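Local coordinates for protein eukaryotic translation initiation factor 5A-2 (Arabidopsis thaliana, PDB 3HKS) that promotes translation elongation and termination, binding between the ribosomal exit and peptidyl sites to rescue ribosomes stalled on sequences such as polyproline, at residues D97-V109 against L112-L124. Sequence-based numbering, arbitrary orientation.
Sequences DYQLIDITEDGFV and LTDSGGTKDDLKL. With EDO (1,2-ethanediol), chain F.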
ATOM      1  N   ASP A  97      -3.578 -11.187  -2.568  1.00 19.55           N
ATOM      2  CA  ASP A  97      -4.955 -11.658  -2.759  1.00 19.08           C
ATOM      3  C   ASP A  97      -5.285 -12.771  -1.757  1.00 18.43           C
ATOM      4  O   ASP A  97      -4.478 -13.676  -1.538  1.00 17.77           O
ATOM      5  CB  ASP A  97      -5.177 -12.152  -4.200  1.00 18.95           C
ATOM      6  CG  ASP A  97      -5.241 -11.009  -5.225  1.00 20.90           C
ATOM      7  OD1 ASP A  97      -5.295  -9.828  -4.839  1.00 21.61           O
ATOM      8  OD2 ASP A  97      -5.255 -11.291  -6.437  1.00 22.88           O
ATOM      9  N   TYR A  98      -6.466 -12.673  -1.146  1.00 17.89           N
ATOM     10  CA  TYR A  98      -6.987 -13.698  -0.239  1.00 17.40           C
ATOM     11  C   TYR A  98      -8.435 -14.044  -0.588  1.00 16.91           C
ATOM     12  O   TYR A  98      -9.214 -13.177  -0.950  1.00 16.83           O
ATOM     13  CB  TYR A  98      -7.003 -13.197   1.199  1.00 17.46           C
ATOM     14  CG  TYR A  98      -5.719 -12.642   1.755  1.00 17.90           C
ATOM     15  CD1 TYR A  98      -5.344 -11.329   1.503  1.00 17.41           C
ATOM     16  CD2 TYR A  98      -4.908 -13.416   2.587  1.00 18.73           C
ATOM     17  CE1 TYR A  98      -4.180 -10.800   2.043  1.00 19.66           C
ATOM     18  CE2 TYR A  98      -3.731 -12.904   3.131  1.00 19.39           C
ATOM     19  CZ  TYR A  98      -3.370 -11.590   2.853  1.00 20.03           C
ATOM     20  OH  TYR A  98      -2.215 -11.056   3.377  1.00 20.85           O
ATOM     21  N   GLN A  99      -8.810 -15.303  -0.413  1.00 16.42           N
ATOM     22  CA  GLN A  99     -10.208 -15.696  -0.503  1.00 15.69           C
ATOM     23  C   GLN A  99     -10.941 -15.289   0.786  1.00 14.65           C
ATOM     24  O   GLN A  99     -10.424 -15.470   1.889  1.00 14.08           O
ATOM     25  CB  GLN A  99     -10.330 -17.208  -0.748  1.00 16.20           C
ATOM     26  CG  GLN A  99      -9.621 -17.668  -2.020  1.00 19.82           C
ATOM     27  CD  GLN A  99      -9.423 -19.174  -2.081  1.00 26.77           C
ATOM     28  OE1 GLN A  99     -10.392 -19.939  -2.069  1.00 29.93           O
ATOM     29  NE2 GLN A  99      -8.162 -19.608  -2.155  1.00 28.98           N
ATOM     30  N   LEU A 100     -12.135 -14.728   0.623  1.00 13.15           N
ATOM     31  CA  LEU A 100     -12.973 -14.314   1.736  1.00 12.74           C
ATOM     32  C   LEU A 100     -13.749 -15.510   2.305  1.00 12.55           C
ATOM     33  O   LEU A 100     -14.486 -16.179   1.585  1.00 11.65           O
ATOM     34  CB  LEU A 100     -13.937 -13.207   1.279  1.00 12.48           C
ATOM     35  CG  LEU A 100     -14.948 -12.669   2.295  1.00 12.85           C
ATOM     36  CD1 LEU A 100     -14.234 -11.847   3.365  1.00 10.20           C
ATOM     37  CD2 LEU A 100     -16.067 -11.854   1.606  1.00 10.91           C
ATOM     38  N   ILE A 101     -13.573 -15.772   3.598  1.00 11.86           N
ATOM     39  CA  ILE A 101     -14.234 -16.898   4.255  1.00 11.38           C
ATOM     40  C   ILE A 101     -15.170 -16.480   5.406  1.00 11.57           C
ATOM     41  O   ILE A 101     -15.873 -17.316   5.990  1.00 11.37           O
ATOM     42  CB  ILE A 101     -13.208 -18.005   4.688  1.00 11.63           C
ATOM     43  CG1 ILE A 101     -12.090 -17.429   5.573  1.00 11.19           C
ATOM     44  CG2 ILE A 101     -12.625 -18.714   3.442  1.00 12.06           C
ATOM     45  CD1 ILE A 101     -11.136 -18.485   6.133  1.00 12.52           C
ATOM     46  N   ASP A 102     -15.195 -15.187   5.725  1.00 11.81           N
ATOM     47  CA  ASP A 102     -16.194 -14.653   6.677  1.00 12.13           C
ATOM     48  C   ASP A 102     -16.252 -13.138   6.741  1.00 12.12           C
ATOM     49  O   ASP A 102     -15.251 -12.454   6.531  1.00 12.19           O
ATOM     50  CB  ASP A 102     -16.005 -15.212   8.102  1.00 12.02           C
ATOM     51  CG  ASP A 102     -17.222 -14.963   8.991  1.00 12.29           C
ATOM     52  OD1 ASP A 102     -18.345 -14.791   8.462  1.00 11.56           O
ATOM     53  OD2 ASP A 102     -17.054 -14.929  10.217  1.00 12.75           O
ATOM     54  N   ILE A 103     -17.455 -12.633   7.001  1.00 12.18           N
ATOM     55  CA  ILE A 103     -17.656 -11.268   7.443  1.00 11.93           C
ATOM     56  C   ILE A 103     -18.438 -11.380   8.748  1.00 12.75           C
ATOM     57  O   ILE A 103     -19.585 -11.863   8.761  1.00 12.69           O
ATOM     58  CB  ILE A 103     -18.434 -10.392   6.403  1.00 11.96           C
ATOM     59  CG1 ILE A 103     -17.713 -10.363   5.053  1.00 11.59           C
ATOM     60  CG2 ILE A 103     -18.639  -8.975   6.935  1.00 10.01           C
ATOM     61  CD1 ILE A 103     -18.532  -9.794   3.917  1.00 10.23           C
ATOM     62  N   THR A 104     -17.813 -10.944   9.842  1.00 13.42           N
ATOM     63  CA  THR A 104     -18.427 -11.028  11.163  1.00 14.95           C
ATOM     64  C   THR A 104     -19.490  -9.937  11.305  1.00 16.07           C
ATOM     65  O   THR A 104     -19.465  -8.966  10.565  1.00 16.55           O
ATOM     66  CB  THR A 104     -17.385 -10.900  12.297  1.00 14.43           C
ATOM     67  OG1 THR A 104     -16.938  -9.542  12.391  1.00 15.04           O
ATOM     68  CG2 THR A 104     -16.189 -11.820  12.055  1.00 14.22           C
ATOM     69  N   GLU A 105     -20.409 -10.100  12.251  1.00 17.47           N
ATOM     70  CA  GLU A 105     -21.457  -9.103  12.511  1.00 19.17           C
ATOM     71  C   GLU A 105     -20.913  -7.761  13.012  1.00 19.66           C
ATOM     72  O   GLU A 105     -21.595  -6.745  12.895  1.00 20.15           O
ATOM     73  CB  GLU A 105     -22.528  -9.626  13.493  1.00 19.52           C
ATOM     74  CG  GLU A 105     -23.299 -10.872  13.050  1.00 22.93           C
ATOM     75  CD  GLU A 105     -24.067 -10.706  11.731  1.00 29.30           C
ATOM     76  OE1 GLU A 105     -24.532  -9.587  11.401  1.00 31.57           O
ATOM     77  OE2 GLU A 105     -24.225 -11.721  11.017  1.00 33.02           O
ATOM     78  N   ASP A 106     -19.704  -7.759  13.584  1.00 20.12           N
ATOM     79  CA  ASP A 106     -19.056  -6.507  13.994  1.00 19.96           C
ATOM     80  C   ASP A 106     -18.070  -5.939  12.962  1.00 19.65           C
ATOM     81  O   ASP A 106     -17.335  -4.994  13.243  1.00 20.19           O
ATOM     82  CB  ASP A 106     -18.420  -6.619  15.393  1.00 20.39           C
ATOM     83  CG  ASP A 106     -17.337  -7.697  15.487  1.00 20.75           C
ATOM     84  OD1 ASP A 106     -17.352  -8.665  14.710  1.00 19.97           O
ATOM     85  OD2 ASP A 106     -16.462  -7.576  16.375  1.00 22.38           O
ATOM     86  N   GLY A 107     -18.062  -6.507  11.761  1.00 18.97           N
ATOM     87  CA  GLY A 107     -17.378  -5.869  10.647  1.00 17.61           C
ATOM     88  C   GLY A 107     -15.972  -6.348  10.381  1.00 17.17           C
ATOM     89  O   GLY A 107     -15.279  -5.764   9.569  1.00 17.09           O
ATOM     90  N   PHE A 108     -15.540  -7.404  11.066  1.00 16.72           N
ATOM     91  CA  PHE A 108     -14.247  -8.003  10.769  1.00 16.19           C
ATOM     92  C   PHE A 108     -14.364  -8.925   9.558  1.00 15.75           C
ATOM     93  O   PHE A 108     -15.436  -9.434   9.231  1.00 15.76           O
ATOM     94  CB  PHE A 108     -13.664  -8.752  11.979  1.00 16.46           C
ATOM     95  CG  PHE A 108     -13.039  -7.844  13.023  1.00 17.01           C
ATOM     96  CD1 PHE A 108     -11.719  -7.413  12.895  1.00 17.77           C
ATOM     97  CD2 PHE A 108     -13.775  -7.426  14.132  1.00 18.99           C
ATOM     98  CE1 PHE A 108     -11.136  -6.574  13.849  1.00 18.46           C
ATOM     99  CE2 PHE A 108     -13.200  -6.594  15.108  1.00 19.27           C
ATOM    100  CZ  PHE A 108     -11.880  -6.165  14.959  1.00 18.81           C
ATOM    101  N   VAL A 109     -13.243  -9.121   8.893  1.00 14.97           N
ATOM    102  CA  VAL A 109     -13.173  -9.951   7.711  1.00 14.92           C
ATOM    103  C   VAL A 109     -12.233 -11.127   8.010  1.00 14.40           C
ATOM    104  O   VAL A 109     -11.186 -10.953   8.655  1.00 13.90           O
ATOM    105  CB  VAL A 109     -12.746  -9.080   6.501  1.00 15.51           C
ATOM    106  CG1 VAL A 109     -12.314  -9.893   5.343  1.00 16.75           C
ATOM    107  CG2 VAL A 109     -13.910  -8.157   6.094  1.00 16.10           C
ATOM    108  N   LEU A 112      -8.605 -16.294   3.902  1.00 14.53           N
ATOM    109  CA  LEU A 112      -7.857 -17.533   3.787  1.00 15.06           C
ATOM    110  C   LEU A 112      -6.461 -17.253   3.244  1.00 15.73           C
ATOM    111  O   LEU A 112      -6.275 -16.585   2.231  1.00 14.90           O
ATOM    112  CB  LEU A 112      -8.590 -18.575   2.932  1.00 14.91           C
ATOM    113  CG  LEU A 112      -7.960 -19.968   2.742  1.00 16.21           C
ATOM    114  CD1 LEU A 112      -7.800 -20.762   4.052  1.00 14.64           C
ATOM    115  CD2 LEU A 112      -8.772 -20.783   1.736  1.00 17.11           C
ATOM    116  N   THR A 113      -5.494 -17.802   3.960  1.00 16.09           N
ATOM    117  CA  THR A 113      -4.071 -17.580   3.754  1.00 17.75           C
ATOM    118  C   THR A 113      -3.479 -18.702   2.850  1.00 18.22           C
ATOM    119  O   THR A 113      -3.999 -19.825   2.849  1.00 17.81           O
ATOM    120  CB  THR A 113      -3.470 -17.553   5.166  1.00 17.72           C
ATOM    121  OG1 THR A 113      -3.360 -16.195   5.633  1.00 19.73           O
ATOM    122  CG2 THR A 113      -2.231 -18.251   5.251  1.00 17.52           C
ATOM    123  N   ASP A 114      -2.427 -18.405   2.076  1.00 19.16           N
ATOM    124  CA  ASP A 114      -1.823 -19.425   1.172  1.00 20.08           C
ATOM    125  C   ASP A 114      -1.174 -20.634   1.877  1.00 20.28           C
ATOM    126  O   ASP A 114      -0.884 -21.658   1.235  1.00 20.64           O
ATOM    127  CB  ASP A 114      -0.856 -18.816   0.130  1.00 20.51           C
ATOM    128  CG  ASP A 114       0.359 -18.126   0.758  0.65 22.17           C
ATOM    129  OD1 ASP A 114       0.678 -18.385   1.937  0.64 25.18           O
ATOM    130  OD2 ASP A 114       1.009 -17.317   0.059  0.53 22.83           O
ATOM    131  N   SER A 115      -0.956 -20.518   3.189  1.00 19.69           N
ATOM    132  CA  SER A 115      -0.430 -21.635   3.976  1.00 19.04           C
ATOM    133  C   SER A 115      -1.550 -22.467   4.605  1.00 18.87           C
ATOM    134  O   SER A 115      -1.269 -23.424   5.330  1.00 18.64           O
ATOM    135  CB  SER A 115       0.548 -21.138   5.060  1.00 19.13           C
ATOM    136  OG  SER A 115      -0.077 -20.212   5.936  1.00 16.68           O
ATOM    137  N   GLY A 116      -2.809 -22.106   4.321  1.00 18.42           N
ATOM    138  CA  GLY A 116      -3.972 -22.783   4.906  1.00 17.35           C
ATOM    139  C   GLY A 116      -4.360 -22.183   6.247  1.00 17.32           C
ATOM    140  O   GLY A 116      -5.104 -22.778   7.021  1.00 17.20           O
ATOM    141  N   GLY A 117      -3.860 -20.983   6.522  1.00 16.70           N
ATOM    142  CA  GLY A 117      -4.180 -20.305   7.764  1.00 15.80           C
ATOM    143  C   GLY A 117      -5.310 -19.321   7.576  1.00 15.40           C
ATOM    144  O   GLY A 117      -5.962 -19.306   6.535  1.00 14.91           O
ATOM    145  N   THR A 118      -5.563 -18.508   8.592  1.00 15.39           N
ATOM    146  CA  THR A 118      -6.579 -17.468   8.469  1.00 15.82           C
ATOM    147  C   THR A 118      -6.022 -16.134   8.935  1.00 15.38           C
ATOM    148  O   THR A 118      -5.210 -16.073   9.858  1.00 15.31           O
ATOM    149  CB  THR A 118      -7.913 -17.801   9.206  1.00 15.74           C
ATOM    150  OG1 THR A 118      -7.690 -17.873  10.612  1.00 16.88           O
ATOM    151  CG2 THR A 118      -8.515 -19.115   8.728  1.00 16.14           C
ATOM    152  N   LYS A 119      -6.448 -15.077   8.258  1.00 15.12           N
ATOM    153  CA  LYS A 119      -6.044 -13.715   8.579  1.00 14.97           C
ATOM    154  C   LYS A 119      -7.316 -12.931   8.919  1.00 14.97           C
ATOM    155  O   LYS A 119      -8.126 -12.652   8.029  1.00 14.33           O
ATOM    156  CB  LYS A 119      -5.305 -13.095   7.384  1.00 14.80           C
ATOM    157  CG  LYS A 119      -5.033 -11.598   7.513  1.00 16.03           C
ATOM    158  CD  LYS A 119      -4.187 -11.061   6.360  1.00 15.29           C
ATOM    159  CE  LYS A 119      -4.180  -9.536   6.364  1.00 15.09           C
ATOM    160  NZ  LYS A 119      -3.500  -8.986   7.564  1.00 13.82           N
ATOM    161  N   ASP A 120      -7.476 -12.580  10.201  1.00 14.96           N
ATOM    162  CA  ASP A 120      -8.741 -12.034  10.738  1.00 15.26           C
ATOM    163  C   ASP A 120      -8.666 -10.617  11.335  1.00 15.92           C
ATOM    164  O   ASP A 120      -9.623 -10.174  11.975  1.00 15.31           O
ATOM    165  CB  ASP A 120      -9.292 -12.969  11.827  1.00 15.22           C
ATOM    166  CG  ASP A 120      -9.739 -14.312  11.296  1.00 16.12           C
ATOM    167  OD1 ASP A 120      -9.682 -14.534  10.063  1.00 17.37           O
ATOM    168  OD2 ASP A 120     -10.151 -15.159  12.120  1.00 17.17           O
ATOM    169  N   ASP A 121      -7.547  -9.912  11.129  1.00 16.60           N
ATOM    170  CA  ASP A 121      -7.314  -8.614  11.781  1.00 17.46           C
ATOM    171  C   ASP A 121      -7.876  -7.395  11.035  1.00 17.46           C
ATOM    172  O   ASP A 121      -7.965  -6.301  11.598  1.00 17.66           O
ATOM    173  CB  ASP A 121      -5.824  -8.416  12.126  1.00 17.92           C
ATOM    174  CG  ASP A 121      -4.881  -8.674  10.946  1.00 19.07           C
ATOM    175  OD1 ASP A 121      -5.293  -9.209   9.908  1.00 17.37           O
ATOM    176  OD2 ASP A 121      -3.683  -8.330  11.070  1.00 24.21           O
ATOM    177  N   LEU A 122      -8.275  -7.596   9.779  1.00 17.36           N
ATOM    178  CA  LEU A 122      -8.833  -6.512   8.968  1.00 17.19           C
ATOM    179  C   LEU A 122     -10.339  -6.357   9.106  1.00 17.44           C
ATOM    180  O   LEU A 122     -11.062  -7.310   9.412  1.00 17.53           O
ATOM    181  CB  LEU A 122      -8.483  -6.704   7.490  1.00 17.13           C
ATOM    182  CG  LEU A 122      -7.009  -6.710   7.095  1.00 17.09           C
ATOM    183  CD1 LEU A 122      -6.896  -6.675   5.568  1.00 15.33           C
ATOM    184  CD2 LEU A 122      -6.267  -5.547   7.746  1.00 15.98           C
ATOM    185  N   LYS A 123     -10.802  -5.140   8.866  1.00 17.75           N
ATOM    186  CA  LYS A 123     -12.215  -4.839   8.846  1.00 18.09           C
ATOM    187  C   LYS A 123     -12.640  -4.499   7.430  1.00 17.73           C
ATOM    188  O   LYS A 123     -11.797  -4.376   6.529  1.00 16.93           O
ATOM    189  CB  LYS A 123     -12.532  -3.699   9.815  1.00 18.81           C
ATOM    190  CG  LYS A 123     -12.114  -4.028  11.261  1.00 20.73           C
ATOM    191  CD  LYS A 123     -12.796  -3.137  12.278  1.00 24.37           C
ATOM    192  CE  LYS A 123     -14.244  -3.566  12.517  1.00 25.28           C
ATOM    193  NZ  LYS A 123     -14.815  -2.888  13.714  1.00 28.24           N
ATOM    194  N   LEU A 124     -13.955  -4.401   7.232  1.00 17.41           N
ATOM    195  CA  LEU A 124     -14.522  -3.998   5.951  1.00 17.67           C
ATOM    196  C   LEU A 124     -13.982  -2.622   5.541  1.00 17.93           C
ATOM    197  O   LEU A 124     -13.862  -1.726   6.383  1.00 17.59           O
ATOM    198  CB  LEU A 124     -16.054  -3.975   6.019  1.00 17.40           C
ATOM    199  CG  LEU A 124     -16.760  -5.334   6.112  1.00 16.99           C
ATOM    200  CD1 LEU A 124     -18.172  -5.161   6.645  1.00 15.12           C
ATOM    201  CD2 LEU A 124     -16.790  -6.004   4.738  1.00 15.31           C
TER
HETATM  202  C1  EDO F 163      -8.851  -2.766   6.637  1.00 34.73           C
HETATM  203  O1  EDO F 163      -9.138  -2.663   8.047  1.00 36.24           O
HETATM  204  C2  EDO F 163      -9.792  -1.863   5.844  1.00 34.13           C
HETATM  205  O2  EDO F 163      -9.318  -1.666   4.503  1.00 32.65           O
HETATM  206  O   HOH W   1      -6.425 -17.374  -0.297  1.00 26.16           O
HETATM  207  O   HOH W   2      -8.898  -9.924   7.937  1.00  7.74           O
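K123 turns CG anti to its carbonyl carbon (chi1 -58°), which lays it over the F108 ring, and a bend at chi3 (77°) carries NZ on toward D106 O, while F108, with CG beside its own backbone N (chi1 -78°), offers a face to it. The pair illustrates how, in the OB-fold domain of eIF5A, the chain leaving strand 118-119 is tied back to the turn T104–G107 that follows strand 87-103. K123 CG sits over the ring, 4.0 Å from the F108 centroid and offset toward the rim, as a CH-pi contact; the ammonium lies off-centre over the ring in a cation-pi contact and makes a weak bond from NZ to D106 O at 3.3 Å. Alongside, two backbone bonds join the turn and its exit to the returning chain: L124 N to G107 O, and V109 N to L122 O at 2.9 Å. Between the two chains a water bridges V109 O, K119 O and L122 N, giving to both carbonyls, which as two acceptors could not pair directly, and accepting from the N-H. L124 sets CD1 against I103 CG2 and CD2 against V109 CG2, the latter 3.8 Å away, its side chain crossing each at about a right angle, on the side where helix 128-139 packs against V109 and L124. At the far end, L112 N gives a nearly straight bond to Q99 O, and I101 CD1 meets T118 CG2 near the classic bulge in which I101 and D102 both face S110. K119, extended as far as CE and bent at its last torsion, lays CD 3.6 Å from Y98 OH, its ammonium held by salt bridges to D121 and E155. L112 O meets the Y98 ring at its edge, in plane, 3.5 Å from CD2.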